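Local coordinates for beta-ketoacyl-[acyl-carrier-protein] synthase III (Pseudomonas aeruginosa, PDB 2X3E), which probably catalyses the first condensation of fatty acid synthesis, joining an acetyl group from acetyl-CoA to malonyl-ACP to give 3-oxobutanoyl-ACP and CO2, at residues Ala6-Ala18 with Leu56-Leu70. The protein carries 1 engineered substitution. Numbering follows the deposited sequence. Where two conformers were deposited one is given.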
loop_
_atom_site.group_PDB
_atom_site.type_symbol
_atom_site.label_atom_id
_atom_site.label_comp_id
_atom_site.label_asym_id
_atom_site.label_seq_id
_atom_site.Cartn_x
_atom_site.Cartn_y
_atom_site.Cartn_z
ATOM N N ALA A 6 -7.734 11.083 14.815
ATOM C CA ALA A 6 -6.516 10.308 14.982
ATOM C C ALA A 6 -5.460 11.228 15.564
ATOM O O ALA A 6 -5.169 12.269 14.980
ATOM C CB ALA A 6 -6.053 9.764 13.646
ATOM N N VAL A 7 -4.887 10.835 16.701
ATOM C CA VAL A 7 -3.961 11.671 17.456
ATOM C C VAL A 7 -2.560 11.063 17.531
ATOM O O VAL A 7 -2.390 9.917 17.941
ATOM C CB VAL A 7 -4.487 11.890 18.891
ATOM C CG1 VAL A 7 -3.457 12.622 19.729
ATOM C CG2 VAL A 7 -5.810 12.648 18.863
ATOM N N VAL A 8 -1.553 11.843 17.151
ATOM C CA VAL A 8 -0.157 11.418 17.303
ATOM C C VAL A 8 0.176 11.348 18.795
ATOM O O VAL A 8 -0.070 12.301 19.531
ATOM C CB VAL A 8 0.825 12.393 16.601
ATOM C CG1 VAL A 8 2.273 11.995 16.874
ATOM C CG2 VAL A 8 0.563 12.430 15.097
ATOM N N CYS A 9 0.731 10.221 19.237
ATOM C CA CYS A 9 1.078 10.042 20.651
ATOM C C CYS A 9 2.424 9.349 20.897
ATOM O O CYS A 9 2.779 9.109 22.041
ATOM C CB CYS A 9 -0.050 9.302 21.385
ATOM S SG CYS A 9 -0.421 7.647 20.782
ATOM N N GLY A 10 3.188 9.079 19.838
ATOM C CA GLY A 10 4.493 8.429 19.970
ATOM C C GLY A 10 5.346 8.618 18.733
ATOM O O GLY A 10 4.822 8.713 17.623
ATOM N N LEU A 11 6.662 8.695 18.932
ATOM C CA LEU A 11 7.620 8.858 17.838
ATOM C C LEU A 11 8.849 8.012 18.128
ATOM O O LEU A 11 9.318 7.956 19.263
ATOM C CB LEU A 11 8.023 10.331 17.682
ATOM C CG LEU A 11 9.043 10.689 16.593
ATOM C CD1 LEU A 11 8.444 10.552 15.211
ATOM C CD2 LEU A 11 9.572 12.101 16.803
ATOM N N GLY A 12 9.359 7.353 17.097
ATOM C CA GLY A 12 10.609 6.610 17.192
ATOM C C GLY A 12 11.270 6.544 15.835
ATOM O O GLY A 12 10.648 6.839 14.815
ATOM N N SER A 13 12.542 6.183 15.819
ATOM C CA SER A 13 13.285 6.103 14.567
ATOM C C SER A 13 14.479 5.183 14.703
ATOM O O SER A 13 14.890 4.840 15.818
ATOM C CB SER A 13 13.749 7.491 14.135
ATOM O OG SER A 13 14.762 7.987 14.996
ATOM N N TYR A 14 15.031 4.795 13.557
ATOM C CA TYR A 14 16.258 4.021 13.517
ATOM C C TYR A 14 17.023 4.311 12.226
ATOM O O TYR A 14 16.447 4.316 11.136
ATOM C CB TYR A 14 15.962 2.522 13.637
ATOM C CG TYR A 14 17.216 1.677 13.626
ATOM C CD1 TYR A 14 18.031 1.604 14.748
ATOM C CD2 TYR A 14 17.597 0.966 12.485
ATOM C CE1 TYR A 14 19.195 0.846 14.745
ATOM C CE2 TYR A 14 18.762 0.195 12.473
ATOM C CZ TYR A 14 19.552 0.142 13.609
ATOM O OH TYR A 14 20.703 -0.611 13.623
ATOM N N LEU A 15 18.317 4.570 12.376
ATOM C CA LEU A 15 19.226 4.747 11.255
ATOM C C LEU A 15 20.246 3.614 11.288
ATOM O O LEU A 15 20.765 3.284 12.359
ATOM C CB LEU A 15 19.953 6.088 11.371
ATOM C CG LEU A 15 19.107 7.354 11.252
ATOM C CD1 LEU A 15 19.869 8.548 11.805
ATOM C CD2 LEU A 15 18.682 7.600 9.809
ATOM N N PRO A 16 20.539 3.010 10.121
ATOM C CA PRO A 16 21.577 1.987 10.115
ATOM C C PRO A 16 22.927 2.570 10.524
ATOM O O PRO A 16 23.171 3.766 10.354
ATOM C CB PRO A 16 21.601 1.487 8.661
ATOM C CG PRO A 16 20.793 2.441 7.871
ATOM C CD PRO A 16 19.925 3.211 8.795
ATOM N N GLU A 17 23.781 1.717 11.071
ATOM C CA GLU A 17 25.041 2.143 11.658
ATOM C C GLU A 17 26.015 2.693 10.614
ATOM O O GLU A 17 26.638 3.738 10.831
ATOM C CB GLU A 17 25.677 0.968 12.396
ATOM C CG GLU A 17 26.750 1.364 13.380
ATOM C CD GLU A 17 27.204 0.193 14.222
ATOM O OE1 GLU A 17 28.117 -0.534 13.783
ATOM O OE2 GLU A 17 26.647 0.003 15.325
ATOM N N ALA A 18 26.133 1.990 9.489
ATOM C CA ALA A 18 27.093 2.344 8.444
ATOM C C ALA A 18 26.764 3.694 7.827
ATOM O O ALA A 18 25.605 3.998 7.555
ATOM C CB ALA A 18 27.140 1.261 7.363
ATOM N N LEU A 56 14.807 -2.159 9.681
ATOM C CA LEU A 56 14.844 -0.765 10.131
ATOM C C LEU A 56 13.505 -0.367 10.740
ATOM O O LEU A 56 13.448 0.320 11.770
ATOM C CB LEU A 56 15.173 0.187 8.975
ATOM C CG LEU A 56 16.455 -0.037 8.165
ATOM C CD1 LEU A 56 16.724 1.181 7.273
ATOM C CD2 LEU A 56 17.659 -0.322 9.055
ATOM N N ALA A 57 12.427 -0.803 10.093
ATOM C CA ALA A 57 11.080 -0.505 10.558
ATOM C C ALA A 57 10.823 -1.095 11.945
ATOM O O ALA A 57 10.164 -0.474 12.779
ATOM C CB ALA A 57 10.048 -1.028 9.547
ATOM N N LEU A 58 11.347 -2.291 12.184
ATOM C CA LEU A 58 11.176 -2.968 13.463
ATOM C C LEU A 58 11.772 -2.142 14.602
ATOM O O LEU A 58 11.126 -1.937 15.628
ATOM C CB LEU A 58 11.819 -4.353 13.403
ATOM C CG LEU A 58 11.665 -5.282 14.597
ATOM C CD1 LEU A 58 10.198 -5.573 14.894
ATOM C CD2 LEU A 58 12.420 -6.567 14.323
ATOM N N ARG A 59 12.989 -1.642 14.402
ATOM C CA ARG A 59 13.658 -0.833 15.418
ATOM C C ARG A 59 12.932 0.490 15.654
ATOM O O ARG A 59 12.753 0.899 16.807
ATOM C CB ARG A 59 15.124 -0.580 15.045
ATOM C CG ARG A 59 16.035 -1.806 15.141
ATOM C CD ARG A 59 16.167 -2.343 16.579
ATOM N NE ARG A 59 16.739 -1.359 17.497
ATOM C CZ ARG A 59 18.043 -1.144 17.668
ATOM N NH1 ARG A 59 18.946 -1.839 16.985
ATOM N NH2 ARG A 59 18.449 -0.216 18.523
ATOM N N ALA A 60 12.510 1.153 14.580
ATOM C CA ALA A 60 11.780 2.424 14.714
ATOM C C ALA A 60 10.452 2.248 15.440
ATOM O O ALA A 60 10.089 3.066 16.291
ATOM C CB ALA A 60 11.550 3.073 13.356
ATOM N N ALA A 61 9.734 1.187 15.088
ATOM C CA ALA A 61 8.425 0.893 15.671
ATOM C C ALA A 61 8.510 0.537 17.152
ATOM O O ALA A 61 7.669 0.978 17.941
ATOM C CB ALA A 61 7.745 -0.230 14.893
ATOM N N SER A 62 9.510 -0.254 17.540
ATOM C CA SER A 62 9.711 -0.589 18.950
ATOM C C SER A 62 9.958 0.677 19.766
ATOM O O SER A 62 9.395 0.840 20.845
ATOM C CB SER A 62 10.879 -1.562 19.145
ATOM O OG SER A 62 10.650 -2.798 18.486
ATOM N N ALA A 63 10.799 1.572 19.245
ATOM C CA ALA A 63 11.085 2.847 19.912
ATOM C C ALA A 63 9.835 3.726 19.989
ATOM O O ALA A 63 9.596 4.387 21.004
ATOM C CB ALA A 63 12.217 3.597 19.194
ATOM N N ALA A 64 9.038 3.716 18.926
ATOM C CA ALA A 64 7.794 4.494 18.880
ATOM C C ALA A 64 6.777 4.012 19.916
ATOM O O ALA A 64 6.079 4.826 20.516
ATOM C CB ALA A 64 7.194 4.459 17.483
ATOM N N LEU A 65 6.698 2.697 20.119
ATOM C CA LEU A 65 5.790 2.115 21.112
ATOM C C LEU A 65 6.206 2.494 22.532
ATOM O O LEU A 65 5.355 2.785 23.373
ATOM C CB LEU A 65 5.744 0.587 20.979
ATOM C CG LEU A 65 5.024 0.035 19.752
ATOM C CD1 LEU A 65 5.330 -1.443 19.593
ATOM C CD2 LEU A 65 3.518 0.274 19.833
ATOM N N ALA A 66 7.513 2.473 22.790
ATOM C CA ALA A 66 8.064 2.917 24.069
ATOM C C ALA A 66 7.724 4.380 24.315
ATOM O O ALA A 66 7.291 4.737 25.404
ATOM C CB ALA A 66 9.585 2.702 24.110
ATOM N N SER A 67 7.909 5.217 23.293
ATOM C CA SER A 67 7.561 6.646 23.361
ATOM C C SER A 67 6.081 6.875 23.715
ATOM O O SER A 67 5.758 7.719 24.548
ATOM C CB SER A 67 7.887 7.316 22.017
ATOM O OG SER A 67 7.428 8.657 21.962
ATOM N N ALA A 68 5.193 6.110 23.086
ATOM C CA ALA A 68 3.746 6.226 23.327
ATOM C C ALA A 68 3.294 5.617 24.664
ATOM O O ALA A 68 2.173 5.873 25.121
ATOM C CB ALA A 68 2.982 5.586 22.186
ATOM N N GLY A 69 4.150 4.806 25.281
ATOM C CA GLY A 69 3.787 4.112 26.517
ATOM C C GLY A 69 2.742 3.035 26.264
ATOM O O GLY A 69 1.983 2.681 27.163
ATOM N N LEU A 70 2.707 2.517 25.037
ATOM C CA LEU A 70 1.768 1.478 24.647
ATOM C C LEU A 70 2.551 0.226 24.286
ATOM O O LEU A 70 3.638 0.323 23.722
ATOM C CB LEU A 70 0.949 1.921 23.434
ATOM C CG LEU A 70 0.057 3.152 23.584
ATOM C CD1 LEU A 70 -0.604 3.463 22.243
ATOM C CD2 LEU A 70 -0.998 2.948 24.674
HETATM O O HOH W 1 5.221 10.326 24.051
#
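In this thiolase-like fold strand 5-14, which pairs with strand 160-169, runs nearly antiparallel to helix 53-68; the axes of 6-14 and 56-68 approach to 5.6 Å at an angle of 151°. So close an approach rests on small residues: G10 and G12 lie against A68 and A64, and G12 brings its CA to 3.7 Å from A60 O, so that the two backbones lie very close here. A64 CB meets the G12 backbone N at 3.6 Å, while A60 CB packs against the CA of S13.

S67 makes the direct hydrogen bond. With its OG anti to the backbone N (chi1 173°), the hydroxyl reaches the strand and accepts a nearly straight hydrogen bond from L11 N at 3.1 Å; the same OG also bonds V327 O near the C-terminus. One residue on, A68 CA makes a CH···O contact with C9 O at 3.3 Å, at the classic beta bulge where C9 and G10 both face V165. A water donates to S67 O and, weakly, to C9 O.

At the other end Y14 leans onto the helix. R59 CG sits over the centre of one ring face, 3.9 Å from the centroid, and the bent arginine chain returns its guanidinium past CE1, its plane tilted 40° from the ring. L56 CD2 touches the ring edge at CE2 (3.6 Å). The hydroxyl of S67 thus ties strand, helix and C-terminal tail together, while close glycine–alanine packing sets the spacing.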